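Local coordinates for protein DnaJ homolog subfamily C member 27-A (Xenopus laevis, PDB 6JMG) that binds GTP as a Rab-family small GTPase fused to a DnaJ domain and is possibly involved in regulating the MEK/ERK pathway, at residues I199-I212 with L240-S254. Sequence-based numbering, arbitrary orientation.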
ATOM      1  N   ILE A 199      -8.939  -7.200  14.874  1.00192.29           N
ATOM      2  CA  ILE A 199      -8.413  -8.551  15.060  1.00180.19           C
ATOM      3  C   ILE A 199      -9.453  -9.588  14.633  1.00172.52           C
ATOM      4  O   ILE A 199      -9.246 -10.797  14.787  1.00177.47           O
ATOM      5  CB  ILE A 199      -7.936  -8.733  16.529  1.00171.90           C
ATOM      6  CG1 ILE A 199      -7.347 -10.130  16.792  1.00165.01           C
ATOM      7  CG2 ILE A 199      -9.081  -8.419  17.502  1.00171.38           C
ATOM      8  CD1 ILE A 199      -6.187 -10.173  17.760  1.00158.49           C
ATOM      9  N   GLY A 200     -10.557  -9.136  14.047  1.00155.69           N
ATOM     10  CA  GLY A 200     -11.468 -10.029  13.377  1.00136.35           C
ATOM     11  C   GLY A 200     -10.826 -10.591  12.119  1.00115.55           C
ATOM     12  O   GLY A 200      -9.620 -10.492  11.878  1.00108.17           O
ATOM     13  N   PHE A 201     -11.671 -11.193  11.297  1.00 92.98           N
ATOM     14  CA  PHE A 201     -11.148 -11.925  10.162  1.00 84.52           C
ATOM     15  C   PHE A 201     -12.245 -12.036   9.123  1.00 74.61           C
ATOM     16  O   PHE A 201     -13.424 -12.061   9.457  1.00 79.43           O
ATOM     17  CB  PHE A 201     -10.632 -13.306  10.585  1.00 83.75           C
ATOM     18  CG  PHE A 201     -11.578 -14.053  11.469  1.00 79.66           C
ATOM     19  CD1 PHE A 201     -12.655 -14.739  10.924  1.00 74.34           C
ATOM     20  CD2 PHE A 201     -11.402 -14.058  12.846  1.00 77.12           C
ATOM     21  CE1 PHE A 201     -13.537 -15.413  11.740  1.00 72.77           C
ATOM     22  CE2 PHE A 201     -12.275 -14.735  13.671  1.00 62.36           C
ATOM     23  CZ  PHE A 201     -13.345 -15.410  13.121  1.00 69.38           C
ATOM     24  N   THR A 202     -11.831 -12.066   7.865  1.00 73.21           N
ATOM     25  CA  THR A 202     -12.722 -12.310   6.741  1.00 80.99           C
ATOM     26  C   THR A 202     -13.566 -13.565   6.933  1.00 79.46           C
ATOM     27  O   THR A 202     -13.218 -14.477   7.690  1.00 80.94           O
ATOM     28  CB  THR A 202     -11.897 -12.415   5.462  1.00 97.34           C
ATOM     29  OG1 THR A 202     -11.007 -11.294   5.416  1.00109.86           O
ATOM     30  CG2 THR A 202     -12.802 -12.332   4.247  1.00101.17           C
ATOM     31  N   LYS A 203     -14.719 -13.568   6.259  1.00 83.41           N
ATOM     32  CA  LYS A 203     -15.504 -14.782   6.078  1.00 84.75           C
ATOM     33  C   LYS A 203     -14.813 -15.790   5.163  1.00 87.59           C
ATOM     34  O   LYS A 203     -14.830 -16.996   5.447  1.00 78.77           O
ATOM     35  CB  LYS A 203     -16.876 -14.429   5.502  1.00 87.59           C
ATOM     36  CG  LYS A 203     -17.816 -15.619   5.412  1.00102.33           C
ATOM     37  CD  LYS A 203     -18.578 -15.677   4.092  1.00101.05           C
ATOM     38  CE  LYS A 203     -19.690 -16.724   4.154  1.00 96.08           C
ATOM     39  NZ  LYS A 203     -19.914 -17.383   2.840  1.00 90.89           N
ATOM     40  N   GLU A 204     -14.246 -15.338   4.032  1.00 90.28           N
ATOM     41  CA  GLU A 204     -13.580 -16.295   3.152  1.00 87.89           C
ATOM     42  C   GLU A 204     -12.373 -16.893   3.846  1.00 83.31           C
ATOM     43  O   GLU A 204     -12.032 -18.061   3.605  1.00 83.11           O
ATOM     44  CB  GLU A 204     -13.197 -15.666   1.803  1.00 86.26           C
ATOM     45  CG  GLU A 204     -12.217 -14.514   1.840  1.00 99.93           C
ATOM     46  CD  GLU A 204     -11.387 -14.356   0.559  1.00105.35           C
ATOM     47  OE1 GLU A 204     -11.447 -15.246  -0.323  1.00100.36           O
ATOM     48  OE2 GLU A 204     -10.668 -13.332   0.452  1.00106.31           O
ATOM     49  N   GLN A 205     -11.744 -16.121   4.739  1.00 73.47           N
ATOM     50  CA  GLN A 205     -10.702 -16.672   5.601  1.00 69.35           C
ATOM     51  C   GLN A 205     -11.242 -17.834   6.427  1.00 68.71           C
ATOM     52  O   GLN A 205     -10.671 -18.936   6.429  1.00 66.64           O
ATOM     53  CB  GLN A 205     -10.136 -15.573   6.506  1.00 64.84           C
ATOM     54  CG  GLN A 205      -9.011 -14.755   5.846  1.00 66.57           C
ATOM     55  CD  GLN A 205      -8.537 -13.575   6.692  1.00 74.24           C
ATOM     56  OE1 GLN A 205      -9.152 -13.223   7.697  1.00 80.74           O
ATOM     57  NE2 GLN A 205      -7.423 -12.975   6.295  1.00 79.05           N
ATOM     58  N   ALA A 206     -12.392 -17.630   7.071  1.00 74.14           N
ATOM     59  CA  ALA A 206     -12.962 -18.671   7.924  1.00 66.28           C
ATOM     60  C   ALA A 206     -13.412 -19.882   7.115  1.00 64.40           C
ATOM     61  O   ALA A 206     -13.292 -21.026   7.572  1.00 67.36           O
ATOM     62  CB  ALA A 206     -14.118 -18.086   8.719  1.00 65.67           C
ATOM     63  N   ASP A 207     -13.954 -19.655   5.921  1.00 70.75           N
ATOM     64  CA  ASP A 207     -14.341 -20.779   5.078  1.00 70.07           C
ATOM     65  C   ASP A 207     -13.118 -21.555   4.630  1.00 67.64           C
ATOM     66  O   ASP A 207     -13.139 -22.792   4.603  1.00 75.96           O
ATOM     67  CB  ASP A 207     -15.149 -20.302   3.870  1.00 84.64           C
ATOM     68  CG  ASP A 207     -16.551 -19.839   4.244  1.00 99.79           C
ATOM     69  OD1 ASP A 207     -17.005 -20.142   5.374  1.00102.15           O
ATOM     70  OD2 ASP A 207     -17.187 -19.164   3.402  1.00 99.82           O
ATOM     71  N   SER A 208     -12.026 -20.849   4.304  1.00 62.51           N
ATOM     72  CA  SER A 208     -10.875 -21.553   3.756  1.00 66.75           C
ATOM     73  C   SER A 208     -10.209 -22.403   4.819  1.00 63.67           C
ATOM     74  O   SER A 208      -9.849 -23.560   4.561  1.00 62.08           O
ATOM     75  CB  SER A 208      -9.858 -20.551   3.189  1.00 74.35           C
ATOM     76  OG  SER A 208     -10.048 -20.301   1.795  1.00 89.93           O
ATOM     77  N   ILE A 209     -10.150 -21.890   6.050  1.00 57.37           N
ATOM     78  CA  ILE A 209      -9.591 -22.668   7.148  1.00 57.10           C
ATOM     79  C   ILE A 209     -10.415 -23.924   7.400  1.00 66.14           C
ATOM     80  O   ILE A 209      -9.867 -25.008   7.633  1.00 76.06           O
ATOM     81  CB  ILE A 209      -9.469 -21.800   8.406  1.00 61.66           C
ATOM     82  CG1 ILE A 209      -8.549 -20.608   8.105  1.00 60.13           C
ATOM     83  CG2 ILE A 209      -8.927 -22.649   9.555  1.00 52.47           C
ATOM     84  CD1 ILE A 209      -8.374 -19.647   9.270  1.00 55.44           C
ATOM     85  N   ARG A 210     -11.737 -23.810   7.373  1.00 73.37           N
ATOM     86  CA  ARG A 210     -12.525 -24.995   7.674  1.00 75.61           C
ATOM     87  C   ARG A 210     -12.455 -25.977   6.522  1.00 67.33           C
ATOM     88  O   ARG A 210     -12.329 -27.187   6.744  1.00 65.29           O
ATOM     89  CB  ARG A 210     -13.980 -24.632   7.977  1.00 72.54           C
ATOM     90  CG  ARG A 210     -14.849 -25.861   8.210  1.00 75.33           C
ATOM     91  CD  ARG A 210     -16.322 -25.524   8.247  1.00 95.11           C
ATOM     92  NE  ARG A 210     -16.638 -24.368   7.412  1.00110.34           N
ATOM     93  CZ  ARG A 210     -17.876 -23.980   7.109  1.00116.97           C
ATOM     94  NH1 ARG A 210     -18.921 -24.663   7.569  1.00111.67           N
ATOM     95  NH2 ARG A 210     -18.068 -22.910   6.342  1.00119.35           N
ATOM     96  N   ARG A 211     -12.448 -25.466   5.287  1.00 63.28           N
ATOM     97  CA  ARG A 211     -12.344 -26.353   4.134  1.00 66.18           C
ATOM     98  C   ARG A 211     -11.008 -27.082   4.129  1.00 71.62           C
ATOM     99  O   ARG A 211     -10.952 -28.259   3.763  1.00 77.21           O
ATOM    100  CB  ARG A 211     -12.545 -25.563   2.839  1.00 65.62           C
ATOM    101  CG  ARG A 211     -12.350 -26.375   1.563  1.00 65.57           C
ATOM    102  CD  ARG A 211     -12.360 -25.480   0.318  1.00 75.32           C
ATOM    103  NE  ARG A 211     -11.231 -24.551   0.264  1.00 91.50           N
ATOM    104  CZ  ARG A 211      -9.996 -24.873  -0.128  1.00 93.02           C
ATOM    105  NH1 ARG A 211      -9.705 -26.114  -0.516  1.00 81.02           N
ATOM    106  NH2 ARG A 211      -9.046 -23.943  -0.130  1.00 94.55           N
ATOM    107  N   ILE A 212      -9.947 -26.428   4.617  1.00 72.25           N
ATOM    108  CA  ILE A 212      -8.623 -27.049   4.702  1.00 73.48           C
ATOM    109  C   ILE A 212      -8.529 -28.067   5.858  1.00 71.76           C
ATOM    110  O   ILE A 212      -7.715 -28.988   5.774  1.00 82.38           O
ATOM    111  CB  ILE A 212      -7.532 -25.958   4.750  1.00 70.92           C
ATOM    112  CG1 ILE A 212      -7.460 -25.253   3.390  1.00 69.00           C
ATOM    113  CG2 ILE A 212      -6.146 -26.514   5.027  1.00 58.77           C
ATOM    114  CD1 ILE A 212      -6.881 -23.813   3.439  1.00 64.11           C
ATOM    115  N   LEU A 240      -3.567 -18.484  -1.187  1.00 60.80           N
ATOM    116  CA  LEU A 240      -3.863 -18.996   0.142  1.00 55.03           C
ATOM    117  C   LEU A 240      -2.875 -18.464   1.180  1.00 55.90           C
ATOM    118  O   LEU A 240      -3.265 -18.140   2.306  1.00 61.74           O
ATOM    119  CB  LEU A 240      -3.842 -20.522   0.108  1.00 56.01           C
ATOM    120  CG  LEU A 240      -5.080 -21.165  -0.513  1.00 57.23           C
ATOM    121  CD1 LEU A 240      -4.896 -22.666  -0.741  1.00 59.09           C
ATOM    122  CD2 LEU A 240      -6.291 -20.888   0.362  1.00 52.35           C
ATOM    123  N   ALA A 241      -1.595 -18.352   0.821  1.00 56.18           N
ATOM    124  CA  ALA A 241      -0.614 -17.827   1.762  1.00 57.02           C
ATOM    125  C   ALA A 241      -0.941 -16.404   2.193  1.00 57.82           C
ATOM    126  O   ALA A 241      -0.805 -16.065   3.378  1.00 68.91           O
ATOM    127  CB  ALA A 241       0.790 -17.895   1.169  1.00 59.34           C
ATOM    128  N   VAL A 242      -1.308 -15.534   1.249  1.00 59.12           N
ATOM    129  CA  VAL A 242      -1.671 -14.175   1.668  1.00 71.41           C
ATOM    130  C   VAL A 242      -2.963 -14.192   2.471  1.00 65.75           C
ATOM    131  O   VAL A 242      -3.174 -13.346   3.346  1.00 67.36           O
ATOM    132  CB  VAL A 242      -1.769 -13.204   0.477  1.00 73.00           C
ATOM    133  CG1 VAL A 242      -0.575 -13.367  -0.436  1.00 74.26           C
ATOM    134  CG2 VAL A 242      -3.073 -13.387  -0.264  1.00 79.37           C
ATOM    135  N   LEU A 243      -3.841 -15.156   2.197  1.00 58.16           N
ATOM    136  CA  LEU A 243      -5.119 -15.206   2.886  1.00 60.29           C
ATOM    137  C   LEU A 243      -4.950 -15.700   4.318  1.00 70.98           C
ATOM    138  O   LEU A 243      -5.559 -15.153   5.243  1.00 71.69           O
ATOM    139  CB  LEU A 243      -6.081 -16.110   2.102  1.00 62.76           C
ATOM    140  CG  LEU A 243      -7.549 -16.182   2.533  1.00 77.29           C
ATOM    141  CD1 LEU A 243      -8.236 -14.821   2.395  1.00 68.80           C
ATOM    142  CD2 LEU A 243      -8.270 -17.233   1.707  1.00 79.68           C
ATOM    143  N   LEU A 244      -4.073 -16.681   4.533  1.00 68.34           N
ATOM    144  CA  LEU A 244      -4.079 -17.457   5.762  1.00 65.02           C
ATOM    145  C   LEU A 244      -2.864 -17.268   6.655  1.00 67.08           C
ATOM    146  O   LEU A 244      -2.814 -17.874   7.731  1.00 66.45           O
ATOM    147  CB  LEU A 244      -4.187 -18.937   5.434  1.00 62.58           C
ATOM    148  CG  LEU A 244      -5.429 -19.346   4.689  1.00 62.69           C
ATOM    149  CD1 LEU A 244      -5.308 -20.806   4.412  1.00 60.15           C
ATOM    150  CD2 LEU A 244      -6.637 -19.045   5.530  1.00 68.46           C
ATOM    151  N   HIS A 245      -1.884 -16.484   6.250  1.00 67.47           N
ATOM    152  CA  HIS A 245      -0.669 -16.416   7.035  1.00 62.14           C
ATOM    153  C   HIS A 245      -1.038 -15.929   8.456  1.00 64.25           C
ATOM    154  O   HIS A 245      -1.839 -15.018   8.576  1.00 69.37           O
ATOM    155  CB  HIS A 245       0.356 -15.491   6.397  1.00 71.00           C
ATOM    156  CG  HIS A 245       1.702 -15.570   7.045  1.00 80.68           C
ATOM    157  ND1 HIS A 245       1.954 -15.035   8.289  1.00 80.19           N
ATOM    158  CD2 HIS A 245       2.854 -16.159   6.645  1.00 78.80           C
ATOM    159  CE1 HIS A 245       3.210 -15.276   8.620  1.00 77.75           C
ATOM    160  NE2 HIS A 245       3.778 -15.946   7.635  1.00 76.45           N
ATOM    161  N   PRO A 246      -0.523 -16.608   9.487  1.00 70.35           N
ATOM    162  CA  PRO A 246      -0.957 -16.233  10.866  1.00 74.59           C
ATOM    163  C   PRO A 246      -0.583 -14.814  11.280  1.00 76.04           C
ATOM    164  O   PRO A 246      -1.163 -14.303  12.248  1.00 73.39           O
ATOM    165  CB  PRO A 246      -0.233 -17.270  11.746  1.00 77.79           C
ATOM    166  CG  PRO A 246       0.344 -18.294  10.821  1.00 73.19           C
ATOM    167  CD  PRO A 246       0.433 -17.706   9.460  1.00 67.44           C
ATOM    168  N   ASP A 247       0.368 -14.170  10.592  1.00 75.98           N
ATOM    169  CA  ASP A 247       0.657 -12.761  10.834  1.00 80.14           C
ATOM    170  C   ASP A 247      -0.504 -11.877  10.379  1.00 93.28           C
ATOM    171  O   ASP A 247      -0.872 -10.913  11.059  1.00 90.42           O
ATOM    172  CB  ASP A 247       1.922 -12.349  10.081  1.00 83.32           C
ATOM    173  CG  ASP A 247       3.199 -12.690  10.818  1.00 88.34           C
ATOM    174  OD1 ASP A 247       3.143 -13.259  11.931  1.00 87.45           O
ATOM    175  OD2 ASP A 247       4.272 -12.384  10.252  1.00 88.00           O
ATOM    176  N   LYS A 248      -1.039 -12.161   9.189  1.00 98.43           N
ATOM    177  CA  LYS A 248      -2.099 -11.386   8.566  1.00 88.44           C
ATOM    178  C   LYS A 248      -3.487 -11.804   9.023  1.00 88.75           C
ATOM    179  O   LYS A 248      -4.390 -10.960   9.070  1.00 92.68           O
ATOM    180  CB  LYS A 248      -2.013 -11.499   7.036  1.00 93.21           C
ATOM    181  CG  LYS A 248      -0.674 -11.046   6.466  1.00111.30           C
ATOM    182  CD  LYS A 248      -0.674 -11.025   4.933  1.00117.77           C
ATOM    183  CE  LYS A 248      -0.299  -9.634   4.401  1.00117.92           C
ATOM    184  NZ  LYS A 248      -0.357  -9.544   2.911  1.00115.44           N
ATOM    185  N   CYS A 249      -3.670 -13.069   9.395  1.00 83.75           N
ATOM    186  CA  CYS A 249      -4.984 -13.630   9.683  1.00 73.95           C
ATOM    187  C   CYS A 249      -5.077 -14.003  11.154  1.00 82.09           C
ATOM    188  O   CYS A 249      -4.289 -14.814  11.651  1.00 88.23           O
ATOM    189  CB  CYS A 249      -5.227 -14.865   8.821  1.00 68.30           C
ATOM    190  SG  CYS A 249      -6.824 -15.621   9.084  1.00 75.14           S
ATOM    191  N   MET A 250      -6.034 -13.400  11.843  1.00 88.36           N
ATOM    192  CA  MET A 250      -6.171 -13.579  13.278  1.00 88.33           C
ATOM    193  C   MET A 250      -7.160 -14.680  13.638  1.00 86.92           C
ATOM    194  O   MET A 250      -7.417 -14.904  14.826  1.00 94.65           O
ATOM    195  CB  MET A 250      -6.578 -12.253  13.915  1.00 94.55           C
ATOM    196  CG  MET A 250      -5.531 -11.145  13.809  1.00 93.57           C
ATOM    197  SD  MET A 250      -3.824 -11.663  14.103  1.00 89.66           S
ATOM    198  CE  MET A 250      -3.929 -12.161  15.817  1.00 82.36           C
ATOM    199  N   ALA A 251      -7.709 -15.373  12.645  1.00 76.42           N
ATOM    200  CA  ALA A 251      -8.701 -16.405  12.899  1.00 70.52           C
ATOM    201  C   ALA A 251      -8.064 -17.617  13.573  1.00 73.73           C
ATOM    202  O   ALA A 251      -6.914 -17.964  13.288  1.00 70.54           O
ATOM    203  CB  ALA A 251      -9.382 -16.830  11.603  1.00 61.60           C
ATOM    204  N   PRO A 252      -8.775 -18.271  14.483  1.00 81.86           N
ATOM    205  CA  PRO A 252      -8.203 -19.441  15.157  1.00 77.57           C
ATOM    206  C   PRO A 252      -7.976 -20.585  14.183  1.00 74.12           C
ATOM    207  O   PRO A 252      -8.803 -20.858  13.307  1.00 76.53           O
ATOM    208  CB  PRO A 252      -9.258 -19.792  16.210  1.00 76.13           C
ATOM    209  CG  PRO A 252     -10.511 -19.147  15.734  1.00 73.01           C
ATOM    210  CD  PRO A 252     -10.098 -17.913  15.013  1.00 66.65           C
ATOM    211  N   GLY A 253      -6.824 -21.235  14.324  1.00 70.71           N
ATOM    212  CA  GLY A 253      -6.458 -22.320  13.442  1.00 66.37           C
ATOM    213  C   GLY A 253      -5.804 -21.919  12.136  1.00 69.63           C
ATOM    214  O   GLY A 253      -5.453 -22.806  11.345  1.00 72.38           O
ATOM    215  N   SER A 254      -5.619 -20.620  11.879  1.00 61.59           N
ATOM    216  CA  SER A 254      -4.975 -20.200  10.638  1.00 68.84           C
ATOM    217  C   SER A 254      -3.523 -20.674  10.547  1.00 61.56           C
ATOM    218  O   SER A 254      -3.035 -20.970   9.453  1.00 69.64           O
ATOM    219  CB  SER A 254      -5.042 -18.676  10.515  1.00 70.27           C
ATOM    220  OG  SER A 254      -4.546 -18.071  11.700  1.00 83.34           O
TER
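Ile-209, Leu-243 and Gln-205 carry the contact in which helix 203-212 lies across the C-terminal end of helix 230-244 and the loop that follows it. That loop starts with His-245, Pro-246 and Asp-247, the His-Pro-Asp signature of J domains, and leads into helix 254-278. The axes of segments 203-212 and 240-244 approach to 10.4 Å and cross at -112°. Ile-209 is buried between helix end and loop: its CG1 slides past Leu-244, meeting CD2 at 3.6 Å, while CD1 rests on CB of both Ala-251 and Ser-254. Leu-244 is a knob set among Gln-205, Ser-208, Ile-209 and Ile-212, and its CD1 meets CD1 of Ile-212 tip to tip. With CG anti to the backbone N (chi1 -172°), Leu-243 spreads its two methyls over the other helix, CD1 against CG of Gln-205 at 3.5 Å and near OE2 of Glu-204, CD2 against OG of Ser-208. The extended chain of Gln-205 beyond CG carries its amide past Leu-243 to Cys-249, where Gln-205 CD lies 3.6 Å from Cys-249 SG. Gln-205 NE2 gives a weak, bent bond to Leu-243 O at the helix end (3.1 Å), and Gln-205 OE1 accepts a 2.9 Å hydrogen bond from Thr-202 N, which lies above the amide's carbonyl plane. A leucine in place of Gln-205 would probably leave both Leu-243 O and Thr-202 N without these amide partners. Beyond the helices, helix 254-278 packs on Ile-212 and Leu-240 through Val-261. At the other end Ile-199, poorly ordered, crosses Met-250 at about a right angle, and the Phe-201 ring takes a CH-pi contact on one face: Ala-251 CB lies 3.8 Å from the ring centroid, 22° off the normal.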